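Side-chain contacts in UPF0141 protein yjdB (Campylobacter jejuni subsp. jejuni HB93-13, PDB 4TN0), which is required for polymyxin resistance and motility and probably transfers phosphoethanolamine, using a zinc-binding periplasmic domain of alkaline phosphatase-like fold: residues V24-R29 / D105-G110; C71-S76 / A101-N106; D127-L132 / D201-E206; Q154-P159 / D194-Y199. All coordinates share one frame; numbering follows the deposited sequence.

Interaction 1: residues V24-R29 / D105-G110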
loop_
_atom_site.group_PDB
_atom_site.type_symbol
_atom_site.label_atom_id
_atom_site.label_comp_id
_atom_site.label_asym_id
_atom_site.label_seq_id
_atom_site.Cartn_x
_atom_site.Cartn_y
_atom_site.Cartn_z
ATOM N N VAL A 24 1.507 -2.813 1.186
ATOM C CA VAL A 24 0.493 -2.992 0.143
ATOM C C VAL A 24 -0.834 -3.454 0.751
ATOM O O VAL A 24 -0.985 -4.593 1.216
ATOM C CB VAL A 24 0.942 -4.008 -0.927
ATOM C CG1 VAL A 24 -0.170 -4.248 -1.959
ATOM C CG2 VAL A 24 2.244 -3.561 -1.581
ATOM N N GLY A 25 -1.799 -2.550 0.739
ATOM C CA GLY A 25 -3.099 -2.834 1.308
ATOM C C GLY A 25 -4.030 -3.643 0.421
ATOM O O GLY A 25 -3.629 -4.277 -0.568
ATOM N N GLU A 26 -5.291 -3.660 0.813
ATOM C CA GLU A 26 -6.245 -4.511 0.136
ATOM C C GLU A 26 -7.649 -3.943 0.330
ATOM O O GLU A 26 -8.116 -3.818 1.470
ATOM C CB GLU A 26 -6.147 -5.956 0.656
ATOM C CG GLU A 26 -7.236 -6.882 0.113
ATOM C CD GLU A 26 -7.094 -7.095 -1.377
ATOM O OE1 GLU A 26 -6.333 -8.000 -1.796
ATOM O OE2 GLU A 26 -7.713 -6.314 -2.133
ATOM N N THR A 27 -8.277 -3.554 -0.785
ATOM C CA THR A 27 -9.702 -3.216 -0.859
ATOM C C THR A 27 -10.065 -1.889 -0.136
ATOM O O THR A 27 -11.204 -1.390 -0.205
ATOM C CB THR A 27 -10.542 -4.437 -0.317
ATOM O OG1 THR A 27 -10.273 -5.597 -1.131
ATOM C CG2 THR A 27 -12.025 -4.171 -0.303
ATOM N N ALA A 28 -9.089 -1.290 0.539
ATOM C CA ALA A 28 -9.346 -0.011 1.203
ATOM C C ALA A 28 -9.571 1.123 0.187
ATOM O O ALA A 28 -8.807 1.280 -0.777
ATOM C CB ALA A 28 -8.206 0.340 2.140
ATOM N N ARG A 29 -10.601 1.928 0.444
ATOM C CA ARG A 29 -10.972 2.998 -0.441
ATOM C C ARG A 29 -10.808 4.296 0.319
ATOM O O ARG A 29 -11.062 4.345 1.520
ATOM C CB ARG A 29 -12.416 2.836 -0.933
ATOM C CG ARG A 29 -13.506 3.289 0.037
ATOM C CD ARG A 29 -14.889 2.809 -0.414
ATOM N NE ARG A 29 -15.956 3.505 0.300
ATOM C CZ ARG A 29 -17.257 3.361 0.047
ATOM N NH1 ARG A 29 -17.670 2.534 -0.900
ATOM N NH2 ARG A 29 -18.148 4.053 0.740
ATOM N N ASP A 105 3.773 -11.841 2.998
ATOM C CA ASP A 105 2.447 -11.802 2.378
ATOM C C ASP A 105 1.385 -12.534 3.188
ATOM O O ASP A 105 1.470 -13.747 3.392
ATOM C CB ASP A 105 2.527 -12.399 0.973
ATOM C CG ASP A 105 1.426 -11.895 0.056
ATOM O OD1 ASP A 105 0.247 -12.073 0.397
ATOM O OD2 ASP A 105 1.747 -11.267 -0.983
ATOM N N ASN A 106 0.371 -11.790 3.628
ATOM C CA ASN A 106 -0.770 -12.352 4.347
ATOM C C ASN A 106 -2.050 -12.341 3.488
ATOM O O ASN A 106 -3.143 -12.678 3.947
ATOM C CB ASN A 106 -1.006 -11.585 5.647
ATOM C CG ASN A 106 -1.968 -12.310 6.583
ATOM O OD1 ASN A 106 -1.902 -13.528 6.712
ATOM N ND2 ASN A 106 -2.842 -11.561 7.258
ATOM N N ASN A 107 -1.901 -11.927 2.235
ATOM C CA ASN A 107 -3.041 -11.780 1.349
ATOM C C ASN A 107 -3.478 -13.101 0.723
ATOM O O ASN A 107 -2.656 -13.833 0.182
ATOM C CB ASN A 107 -2.709 -10.750 0.275
ATOM C CG ASN A 107 -3.922 -10.302 -0.481
ATOM O OD1 ASN A 107 -4.355 -10.956 -1.418
ATOM N ND2 ASN A 107 -4.507 -9.198 -0.045
ATOM N N SER A 108 -4.779 -13.388 0.769
ATOM C CA SER A 108 -5.289 -14.668 0.275
ATOM C C SER A 108 -4.983 -14.911 -1.195
ATOM O O SER A 108 -5.038 -16.045 -1.660
ATOM C CB SER A 108 -6.804 -14.771 0.498
ATOM O OG SER A 108 -7.537 -13.794 -0.220
ATOM N N GLY A 109 -4.655 -13.851 -1.926
ATOM C CA GLY A 109 -4.358 -13.969 -3.338
ATOM C C GLY A 109 -2.900 -14.089 -3.709
ATOM O O GLY A 109 -2.576 -14.325 -4.868
ATOM N N GLY A 110 -2.013 -13.947 -2.732
ATOM C CA GLY A 110 -0.590 -13.999 -3.008
ATOM C C GLY A 110 0.001 -12.699 -3.530
ATOM O O GLY A 110 -0.634 -11.648 -3.461
#
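Asn107 reaches across to Glu26 at the zinc site of this alkaline phosphatase-like domain, where loops leaving the parallel strands 18-24 and 100-105 come together. The first shell is a single side-chain bond: Asn107 ND2 donates to Glu26 OE1 over 2.8 Å, with an N-H...O angle of 156°. The acceptor lies close to the plane of the Asn107 amide and offers the anti lone pair of OE1, the one directed away from OE2. The two oxygens therefore divide the work, since OE2 is the zinc ligand, completing the site with Asp226, His227 and the phosphorylated Thr65. Thr27 OG1 gives OE2 a further bond of 2.8 Å, also from the anti side but 32° out of the carboxylate plane. The Glu26 chain is bent at chi2 (66°), which brings CG to 3.6 Å from Asn107 ND2; the two side chains cross at about a right angle.

The next shell fixes the asparagine. Its ND2 has a second acceptor in the backbone O of Leu153, and its OD1 takes a bond from Gly109 N (3.0 Å), closing an Asx turn. With both ends of the amide engaged, its rotation is probably well defined. A type I turn from Asn107 to Gly110 overlaps this, held by Gly110 N to Asn107 O. Further out, His152 ND1 is hydrogen-bonded to OD2 of Asp105 at the end of strand 100-105. The other oxygen of that carboxylate, Asp105 OD1, makes another Asx turn by accepting Asn107 N at 2.8 Å, nearly in line with its own C-O bond.

Interaction 2: residues C71-S76 / A101-N106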
loop_
_atom_site.group_PDB
_atom_site.type_symbol
_atom_site.label_atom_id
_atom_site.label_comp_id
_atom_site.label_asym_id
_atom_site.label_seq_id
_atom_site.Cartn_x
_atom_site.Cartn_y
_atom_site.Cartn_z
ATOM N N CYS A 71 0.804 -4.150 -11.874
ATOM C CA CYS A 71 0.959 -2.867 -12.530
ATOM C C CYS A 71 1.673 -1.818 -11.680
ATOM O O CYS A 71 2.585 -1.121 -12.171
ATOM C CB CYS A 71 -0.411 -2.330 -12.944
ATOM S SG CYS A 71 -0.346 -0.743 -13.727
ATOM N N MET A 72 1.307 -1.728 -10.401
ATOM C CA MET A 72 1.880 -0.679 -9.551
ATOM C C MET A 72 3.402 -0.907 -9.396
ATOM O O MET A 72 4.154 0.041 -9.234
ATOM C CB MET A 72 1.175 -0.605 -8.172
ATOM C CG MET A 72 1.600 -1.638 -7.130
ATOM S SD MET A 72 0.924 -1.333 -5.457
ATOM C CE MET A 72 -0.759 -1.986 -5.579
ATOM N N PHE A 73 3.831 -2.166 -9.452
ATOM C CA PHE A 73 5.233 -2.526 -9.297
ATOM C C PHE A 73 5.968 -2.566 -10.649
ATOM O O PHE A 73 7.209 -2.656 -10.708
ATOM C CB PHE A 73 5.358 -3.884 -8.604
ATOM C CG PHE A 73 5.270 -3.826 -7.099
ATOM C CD1 PHE A 73 4.063 -4.073 -6.445
ATOM C CD2 PHE A 73 6.392 -3.531 -6.334
ATOM C CE1 PHE A 73 3.981 -4.026 -5.054
ATOM C CE2 PHE A 73 6.316 -3.479 -4.948
ATOM C CZ PHE A 73 5.111 -3.734 -4.305
ATOM N N SER A 74 5.198 -2.510 -11.732
ATOM C CA SER A 74 5.779 -2.553 -13.063
ATOM C C SER A 74 6.273 -1.168 -13.496
ATOM O O SER A 74 5.861 -0.147 -12.936
ATOM C CB SER A 74 4.772 -3.099 -14.070
ATOM O OG SER A 74 5.122 -2.744 -15.401
ATOM N N ILE A 75 7.196 -1.157 -14.457
ATOM C CA ILE A 75 7.666 0.079 -15.075
ATOM C C ILE A 75 6.541 0.738 -15.879
ATOM O O ILE A 75 6.519 1.964 -16.042
ATOM C CB ILE A 75 8.903 -0.181 -15.988
ATOM C CG1 ILE A 75 9.492 1.127 -16.513
ATOM C CG2 ILE A 75 8.563 -1.137 -17.134
ATOM C CD1 ILE A 75 10.889 0.945 -17.151
ATOM N N SER A 76 5.614 -0.075 -16.391
ATOM C CA SER A 76 4.499 0.462 -17.181
ATOM C C SER A 76 3.532 1.252 -16.312
ATOM O O SER A 76 3.267 0.896 -15.152
ATOM C CB SER A 76 3.746 -0.647 -17.904
ATOM O OG SER A 76 4.637 -1.615 -18.420
ATOM N N ALA A 101 15.960 -6.854 0.296
ATOM C CA ALA A 101 14.525 -6.912 0.027
ATOM C C ALA A 101 13.841 -8.077 0.721
ATOM O O ALA A 101 14.238 -9.228 0.546
ATOM C CB ALA A 101 14.282 -6.990 -1.478
ATOM N N ALA A 102 12.816 -7.774 1.508
ATOM C CA ALA A 102 11.966 -8.803 2.130
ATOM C C ALA A 102 10.487 -8.580 1.763
ATOM O O ALA A 102 10.012 -7.428 1.725
ATOM C CB ALA A 102 12.152 -8.822 3.641
ATOM N N TRP A 103 9.786 -9.670 1.439
ATOM C CA TRP A 103 8.355 -9.617 1.122
ATOM C C TRP A 103 7.545 -10.584 2.016
ATOM O O TRP A 103 7.666 -11.804 1.898
ATOM C CB TRP A 103 8.135 -9.928 -0.369
ATOM C CG TRP A 103 6.701 -9.772 -0.857
ATOM C CD1 TRP A 103 5.648 -10.580 -0.555
ATOM C CD2 TRP A 103 6.187 -8.766 -1.748
ATOM N NE1 TRP A 103 4.511 -10.136 -1.176
ATOM C CE2 TRP A 103 4.815 -9.024 -1.922
ATOM C CE3 TRP A 103 6.751 -7.673 -2.403
ATOM C CZ2 TRP A 103 3.993 -8.224 -2.728
ATOM C CZ3 TRP A 103 5.943 -6.877 -3.197
ATOM C CH2 TRP A 103 4.574 -7.161 -3.359
ATOM N N PHE A 104 6.725 -10.035 2.911
ATOM C CA PHE A 104 5.884 -10.863 3.782
ATOM C C PHE A 104 4.389 -10.730 3.402
ATOM O O PHE A 104 3.806 -9.641 3.490
ATOM C CB PHE A 104 6.098 -10.486 5.251
ATOM C CG PHE A 104 7.523 -10.589 5.704
ATOM C CD1 PHE A 104 8.302 -11.679 5.348
ATOM C CD2 PHE A 104 8.097 -9.585 6.475
ATOM C CE1 PHE A 104 9.625 -11.772 5.758
ATOM C CE2 PHE A 104 9.425 -9.674 6.888
ATOM C CZ PHE A 104 10.184 -10.770 6.526
ATOM N N ASP A 105 3.773 -11.841 2.998
ATOM C CA ASP A 105 2.447 -11.802 2.378
ATOM C C ASP A 105 1.385 -12.534 3.188
ATOM O O ASP A 105 1.470 -13.747 3.392
ATOM C CB ASP A 105 2.527 -12.399 0.973
ATOM C CG ASP A 105 1.426 -11.895 0.056
ATOM O OD1 ASP A 105 0.247 -12.073 0.397
ATOM O OD2 ASP A 105 1.747 -11.267 -0.983
ATOM N N ASN A 106 0.371 -11.790 3.628
ATOM C CA ASN A 106 -0.770 -12.352 4.347
ATOM C C ASN A 106 -2.050 -12.341 3.488
ATOM O O ASN A 106 -3.143 -12.678 3.947
ATOM C CB ASN A 106 -1.006 -11.585 5.647
ATOM C CG ASN A 106 -1.968 -12.310 6.583
ATOM O OD1 ASN A 106 -1.902 -13.528 6.712
ATOM N ND2 ASN A 106 -2.842 -11.561 7.258
#
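Trp103 points its indole from strand 100-105 at Phe73. CB leaves the strand toward helix 68-73, and CG, anti to the backbone N (chi1 -174°), carries the indole on in that direction. The pyrrole side turns along its own strand: NE1 donates to Asp105 OD2 over 3.0 Å, almost straight at 176° and in the indole plane. It meets that oxygen on its anti side. This bond should hold the indole against rotation about its CB-CG bond.

Beyond the fused bond, the outer rim of the six-membered ring does the touching. CZ3 of Trp103 lies 3.4 Å from Phe73 CZ and 3.8 Å from Phe73 CE2, while Trp103 CH2 is 3.6 Å from both CZ and CE1 of Phe73. The phenyl thus comes in at the indole's edge, with the two planes inclined at 55° and the centroids 5.2 Å apart.

In the alpha/beta fold of the domain this pair ties a helix to the central mixed sheet. Phe73 also packs on Leu22 of strand 18-24 and on Leu285 of helix 281-288, and Trp103 lies on Val150 of the neighbouring strand and on the disulfide partners Cys111 and Cys115. The zinc-bound phosphothreonine Thr65 shortly precedes helix 68-73, and the Cys61-Cys71 disulfide ties the helix to the chain ahead of Thr65. After Phe73 the chain makes an ST turn, Ser76 N donating to Ser74 OG at 2.9 Å, and the carboxylate of Glu85 binds both serine hydroxyls.

Interaction 3: residues D127-L132 / D201-E206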
loop_
_atom_site.group_PDB
_atom_site.type_symbol
_atom_site.label_atom_id
_atom_site.label_comp_id
_atom_site.label_asym_id
_atom_site.label_seq_id
_atom_site.Cartn_x
_atom_site.Cartn_y
_atom_site.Cartn_z
ATOM N N ASP A 127 -4.847 -15.044 7.990
ATOM C CA ASP A 127 -5.650 -14.688 9.156
ATOM C C ASP A 127 -5.374 -13.247 9.532
ATOM O O ASP A 127 -5.110 -12.437 8.652
ATOM C CB ASP A 127 -5.383 -15.637 10.324
ATOM C CG ASP A 127 -5.952 -17.015 10.075
ATOM O OD1 ASP A 127 -7.193 -17.109 9.866
ATOM O OD2 ASP A 127 -5.158 -17.988 10.033
ATOM N N LEU A 128 -5.416 -12.920 10.818
ATOM C CA LEU A 128 -5.303 -11.526 11.238
ATOM C C LEU A 128 -4.005 -10.909 10.711
ATOM O O LEU A 128 -2.943 -11.527 10.779
ATOM C CB LEU A 128 -5.358 -11.406 12.766
ATOM C CG LEU A 128 -6.710 -11.354 13.501
ATOM C CD1 LEU A 128 -7.793 -10.684 12.666
ATOM C CD2 LEU A 128 -7.138 -12.761 13.870
ATOM N N ASP A 129 -4.098 -9.691 10.190
ATOM C CA ASP A 129 -2.943 -9.023 9.605
ATOM C C ASP A 129 -1.819 -8.840 10.629
ATOM O O ASP A 129 -0.641 -8.702 10.240
ATOM C CB ASP A 129 -3.325 -7.659 9.046
ATOM C CG ASP A 129 -3.832 -7.711 7.616
ATOM O OD1 ASP A 129 -3.440 -8.645 6.881
ATOM O OD2 ASP A 129 -4.618 -6.797 7.249
ATOM N N GLU A 130 -2.167 -8.840 11.923
ATOM C CA GLU A 130 -1.154 -8.629 12.954
ATOM C C GLU A 130 -0.039 -9.680 12.890
ATOM O O GLU A 130 1.086 -9.414 13.301
ATOM C CB GLU A 130 -1.798 -8.579 14.350
ATOM C CG GLU A 130 -2.533 -9.830 14.773
ATOM C CD GLU A 130 -3.407 -9.605 16.007
ATOM O OE1 GLU A 130 -3.969 -8.492 16.175
ATOM O OE2 GLU A 130 -3.553 -10.561 16.801
ATOM N N ASN A 131 -0.327 -10.842 12.316
ATOM C CA ASN A 131 0.683 -11.891 12.195
ATOM C C ASN A 131 1.889 -11.458 11.368
ATOM O O ASN A 131 2.933 -12.106 11.405
ATOM C CB ASN A 131 0.081 -13.171 11.607
ATOM C CG ASN A 131 -0.987 -13.763 12.499
ATOM O OD1 ASN A 131 -1.047 -13.448 13.685
ATOM N ND2 ASN A 131 -1.845 -14.613 11.938
ATOM N N LEU A 132 1.725 -10.399 10.585
ATOM C CA LEU A 132 2.826 -9.867 9.800
ATOM C C LEU A 132 3.851 -9.175 10.706
ATOM O O LEU A 132 5.027 -9.048 10.346
ATOM C CB LEU A 132 2.305 -8.907 8.728
ATOM C CG LEU A 132 1.583 -9.597 7.565
ATOM C CD1 LEU A 132 0.847 -8.574 6.721
ATOM C CD2 LEU A 132 2.544 -10.426 6.705
ATOM N N ASP A 201 -5.345 0.800 10.210
ATOM C CA ASP A 201 -4.736 2.032 10.699
ATOM C C ASP A 201 -3.851 1.764 11.939
ATOM O O ASP A 201 -2.702 2.220 12.006
ATOM C CB ASP A 201 -5.813 3.062 11.016
ATOM C CG ASP A 201 -5.257 4.479 11.103
ATOM O OD1 ASP A 201 -5.063 5.111 10.042
ATOM O OD2 ASP A 201 -5.036 4.973 12.227
ATOM N N TYR A 202 -4.373 0.992 12.890
ATOM C CA TYR A 202 -3.633 0.626 14.100
ATOM C C TYR A 202 -2.327 -0.077 13.772
ATOM O O TYR A 202 -1.276 0.239 14.336
ATOM C CB TYR A 202 -4.503 -0.266 14.998
ATOM C CG TYR A 202 -3.759 -1.048 16.071
ATOM C CD1 TYR A 202 -3.405 -2.378 15.870
ATOM C CD2 TYR A 202 -3.432 -0.463 17.290
ATOM C CE1 TYR A 202 -2.732 -3.095 16.843
ATOM C CE2 TYR A 202 -2.754 -1.168 18.266
ATOM C CZ TYR A 202 -2.407 -2.484 18.042
ATOM O OH TYR A 202 -1.749 -3.198 19.029
ATOM N N LEU A 203 -2.401 -1.041 12.865
ATOM C CA LEU A 203 -1.227 -1.796 12.461
ATOM C C LEU A 203 -0.178 -0.889 11.825
ATOM O O LEU A 203 1.033 -1.129 11.955
ATOM C CB LEU A 203 -1.619 -2.897 11.498
ATOM C CG LEU A 203 -2.406 -4.055 12.090
ATOM C CD1 LEU A 203 -2.560 -5.104 11.028
ATOM C CD2 LEU A 203 -1.723 -4.633 13.343
ATOM N N LEU A 204 -0.637 0.133 11.110
ATOM C CA LEU A 204 0.301 1.113 10.573
ATOM C C LEU A 204 1.032 1.819 11.702
ATOM O O LEU A 204 2.256 1.902 11.680
ATOM C CB LEU A 204 -0.407 2.129 9.663
ATOM C CG LEU A 204 -0.455 1.824 8.160
ATOM C CD1 LEU A 204 -0.947 0.435 7.830
ATOM C CD2 LEU A 204 -1.220 2.908 7.396
ATOM N N SER A 205 0.311 2.285 12.713
ATOM C CA SER A 205 0.989 3.026 13.767
ATOM C C SER A 205 1.873 2.094 14.611
ATOM O O SER A 205 2.874 2.538 15.158
ATOM C CB SER A 205 -0.014 3.805 14.628
ATOM O OG SER A 205 -0.676 2.970 15.548
ATOM N N GLU A 206 1.528 0.812 14.701
ATOM C CA GLU A 206 2.410 -0.176 15.331
ATOM C C GLU A 206 3.696 -0.351 14.537
ATOM O O GLU A 206 4.756 -0.618 15.104
ATOM C CB GLU A 206 1.708 -1.520 15.486
ATOM C CG GLU A 206 0.689 -1.548 16.622
ATOM C CD GLU A 206 1.305 -1.384 18.010
ATOM O OE1 GLU A 206 2.040 -2.301 18.435
ATOM O OE2 GLU A 206 1.032 -0.358 18.679
#
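Leu203 carries the apolar side of this contact, pressing its two methyl groups against the short 3-10 segment 129-132. CD1 comes to 3.3 Å from Asp129 CB, a tight approach, and to 3.9 Å from the backbone N of Glu130. CD2 lies more loosely along the next residue, 4.1 Å from Glu130 CB. CG stands anti to the carbonyl carbon (chi1 -70°), directing the fork of the side chain across to the 3-10 segment; Leu133 of helix 133-139 also packs on it. Of the two acidic side chains it is the CB carbons that meet the leucine, with backbone atoms of the 3-10 segment alongside.

Their polar ends bond to other partners. Asp129 uses both carboxylate oxygens on a neighbouring turn, OD1 accepting Gln154 N and OD2 accepting Gly155 N; OD1 also receives a bond from Asn106 ND2. The buried carboxylate is thereby held by three hydrogen bonds. Glu130 extends beyond CG, and its OE1 pairs with Tyr199 OH, one turn back on the same helix as Leu203.

Local hydrogen bonds shape both pieces. Leu132 N reaches Asp129 O at 2.9 Å in the 3-10 segment. On the helix, Tyr202 O accepts twice, from Glu206 N (2.9 Å) and from the hydroxyl Ser205 OG (3.0 Å).

Round the Tyr202 ring, Glu206 CG lies 3.5 Å above one face, toward its rim, and Tyr46 meets this ring edge-to-face. The whole belongs to the layered alpha/beta architecture of the sulfatase and alkaline phosphatase clan: helix 186-211 packs on strand 218-224 through Leu204 and, through Leu203, on the loop following edge strand 120-123.

Interaction 4: residues Q154-P159 / D194-Y199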
loop_
_atom_site.group_PDB
_atom_site.type_symbol
_atom_site.label_atom_id
_atom_site.label_comp_id
_atom_site.label_asym_id
_atom_site.label_seq_id
_atom_site.Cartn_x
_atom_site.Cartn_y
_atom_site.Cartn_z
ATOM N N GLN A 154 -4.078 -8.520 4.043
ATOM C CA GLN A 154 -5.414 -8.975 3.688
ATOM C C GLN A 154 -6.357 -7.759 3.803
ATOM O O GLN A 154 -7.365 -7.653 3.079
ATOM C CB GLN A 154 -5.858 -10.126 4.602
ATOM C CG GLN A 154 -7.168 -10.831 4.229
ATOM C CD GLN A 154 -7.092 -11.730 2.987
ATOM O OE1 GLN A 154 -6.275 -11.538 2.090
ATOM N NE2 GLN A 154 -7.978 -12.714 2.937
ATOM N N GLY A 155 -6.014 -6.843 4.715
ATOM C CA GLY A 155 -6.664 -5.550 4.802
ATOM C C GLY A 155 -8.178 -5.636 4.959
ATOM O O GLY A 155 -8.681 -6.100 5.974
ATOM N N SER A 156 -8.896 -5.141 3.958
ATOM C CA SER A 156 -10.346 -5.105 3.963
ATOM C C SER A 156 -10.995 -6.118 3.009
ATOM O O SER A 156 -12.110 -5.896 2.573
ATOM C CB SER A 156 -10.832 -3.712 3.567
ATOM O OG SER A 156 -10.432 -2.710 4.476
ATOM N N HIS A 157 -10.311 -7.206 2.680
ATOM C CA HIS A 157 -10.822 -8.165 1.700
ATOM C C HIS A 157 -12.262 -8.555 2.032
ATOM O O HIS A 157 -12.578 -8.812 3.180
ATOM C CB HIS A 157 -9.937 -9.422 1.663
ATOM C CG HIS A 157 -10.358 -10.431 0.637
ATOM N ND1 HIS A 157 -11.059 -11.579 0.962
ATOM C CD2 HIS A 157 -10.156 -10.482 -0.704
ATOM C CE1 HIS A 157 -11.286 -12.283 -0.134
ATOM N NE2 HIS A 157 -10.747 -11.638 -1.159
ATOM N N GLY A 158 -13.143 -8.526 1.042
ATOM C CA GLY A 158 -14.538 -8.894 1.235
ATOM C C GLY A 158 -14.854 -10.171 0.487
ATOM O O GLY A 158 -13.990 -10.704 -0.220
ATOM N N PRO A 159 -16.094 -10.675 0.610
ATOM C CA PRO A 159 -17.250 -10.135 1.346
ATOM C C PRO A 159 -17.290 -10.385 2.864
ATOM O O PRO A 159 -18.123 -9.773 3.553
ATOM C CB PRO A 159 -18.423 -10.843 0.673
ATOM C CG PRO A 159 -17.849 -12.162 0.284
ATOM C CD PRO A 159 -16.451 -11.874 -0.172
ATOM N N ASP A 194 -15.466 -0.000 7.918
ATOM C CA ASP A 194 -14.663 0.994 8.620
ATOM C C ASP A 194 -13.804 0.399 9.744
ATOM O O ASP A 194 -12.661 0.845 9.989
ATOM C CB ASP A 194 -15.563 2.083 9.181
ATOM C CG ASP A 194 -16.055 3.022 8.109
ATOM O OD1 ASP A 194 -15.542 2.928 6.975
ATOM O OD2 ASP A 194 -16.911 3.879 8.395
ATOM N N ASN A 195 -14.348 -0.610 10.418
ATOM C CA ASN A 195 -13.572 -1.346 11.410
ATOM C C ASN A 195 -12.323 -1.944 10.789
ATOM O O ASN A 195 -11.261 -1.912 11.402
ATOM C CB ASN A 195 -14.394 -2.468 12.046
ATOM C CG ASN A 195 -15.432 -1.962 13.005
ATOM O OD1 ASN A 195 -15.362 -0.831 13.483
ATOM N ND2 ASN A 195 -16.423 -2.803 13.287
ATOM N N THR A 196 -12.450 -2.497 9.583
ATOM C CA THR A 196 -11.302 -3.093 8.916
ATOM C C THR A 196 -10.251 -2.029 8.622
ATOM O O THR A 196 -9.058 -2.306 8.664
ATOM C CB THR A 196 -11.683 -3.797 7.588
ATOM O OG1 THR A 196 -12.047 -2.820 6.594
ATOM C CG2 THR A 196 -12.815 -4.719 7.802
ATOM N N LEU A 197 -10.702 -0.813 8.328
ATOM C CA LEU A 197 -9.791 0.303 8.070
ATOM C C LEU A 197 -9.070 0.723 9.357
ATOM O O LEU A 197 -7.870 1.030 9.345
ATOM C CB LEU A 197 -10.560 1.488 7.480
ATOM C CG LEU A 197 -11.189 1.327 6.080
ATOM C CD1 LEU A 197 -11.941 2.570 5.656
ATOM C CD2 LEU A 197 -10.135 0.973 5.029
ATOM N N LEU A 198 -9.825 0.743 10.456
ATOM C CA LEU A 198 -9.325 1.071 11.784
ATOM C C LEU A 198 -8.230 0.100 12.192
ATOM O O LEU A 198 -7.160 0.498 12.652
ATOM C CB LEU A 198 -10.463 1.039 12.800
ATOM C CG LEU A 198 -10.169 1.564 14.201
ATOM C CD1 LEU A 198 -9.829 3.047 14.127
ATOM C CD2 LEU A 198 -11.399 1.344 15.074
ATOM N N TYR A 199 -8.495 -1.181 11.990
ATOM C CA TYR A 199 -7.517 -2.204 12.323
ATOM C C TYR A 199 -6.251 -2.022 11.496
ATOM O O TYR A 199 -5.149 -2.065 12.023
ATOM C CB TYR A 199 -8.109 -3.590 12.086
ATOM C CG TYR A 199 -7.201 -4.754 12.437
ATOM C CD1 TYR A 199 -6.540 -4.805 13.657
ATOM C CD2 TYR A 199 -7.060 -5.830 11.571
ATOM C CE1 TYR A 199 -5.742 -5.889 13.993
ATOM C CE2 TYR A 199 -6.260 -6.913 11.889
ATOM C CZ TYR A 199 -5.608 -6.943 13.106
ATOM O OH TYR A 199 -4.822 -8.021 13.427
#
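A type II' beta turn from Gln154 to His157, in the loop after strand 146-152, meets the long helix 186-211 through Ser156 and Thr196. The hydroxyls are linked directly: Ser156 OG donates to Thr196 OG1 over 2.7 Å. Thr196 OG1 in turn donates to the carbonyl of Tyr193 in the preceding helical turn, a short chain of two hydrogen bonds from the loop to the helix backbone. With chi1 at 70° OG1 lies between the backbone N and the carbonyl carbon, a position from which it meets both the serine and the Tyr193 carbonyl. Ser156 CB follows its oxygen in, 3.4 Å from Thr196 OG1, and Leu197 CD2 approaches the serine hydroxyl OG to 3.7 Å.

Gly155 occupies the second position of the turn with a positive phi of 55°, and its O lies 4.1 Å from Thr196 CB. His157 N to Gln154 O (3.0 Å) closes the turn. In this alpha/beta domain loops at strand ends carry the zinc ligands; this one supplies none of them but lies alongside, the serine side chain about 9 Å from the zinc ion. Ser156 also bonds through its backbone to Glu26, a zinc ligand.

All four contacts are largely buried, but their chemistry follows their place. Interaction 1 is polar and sits at the metal, whereas interaction 2 is aromatic and lies beside the sheet, away from the zinc; Val24 CG2 and Phe73 CE1, 3.9 Å apart, join them, and both use the end of strand 100-105. Interactions 3 and 4 share helix 186-211, one offering methyl groups, the other a hydroxyl, and only interaction 3 has a partly exposed margin, at Glu130. Asn106 ties interactions 1 and 2 to 127-132, its ND2 2.8 Å from Asp127 O. Gln154 OE1, 2.7 Å from Ser108 N, connects interaction 4 to the loop of interaction 1.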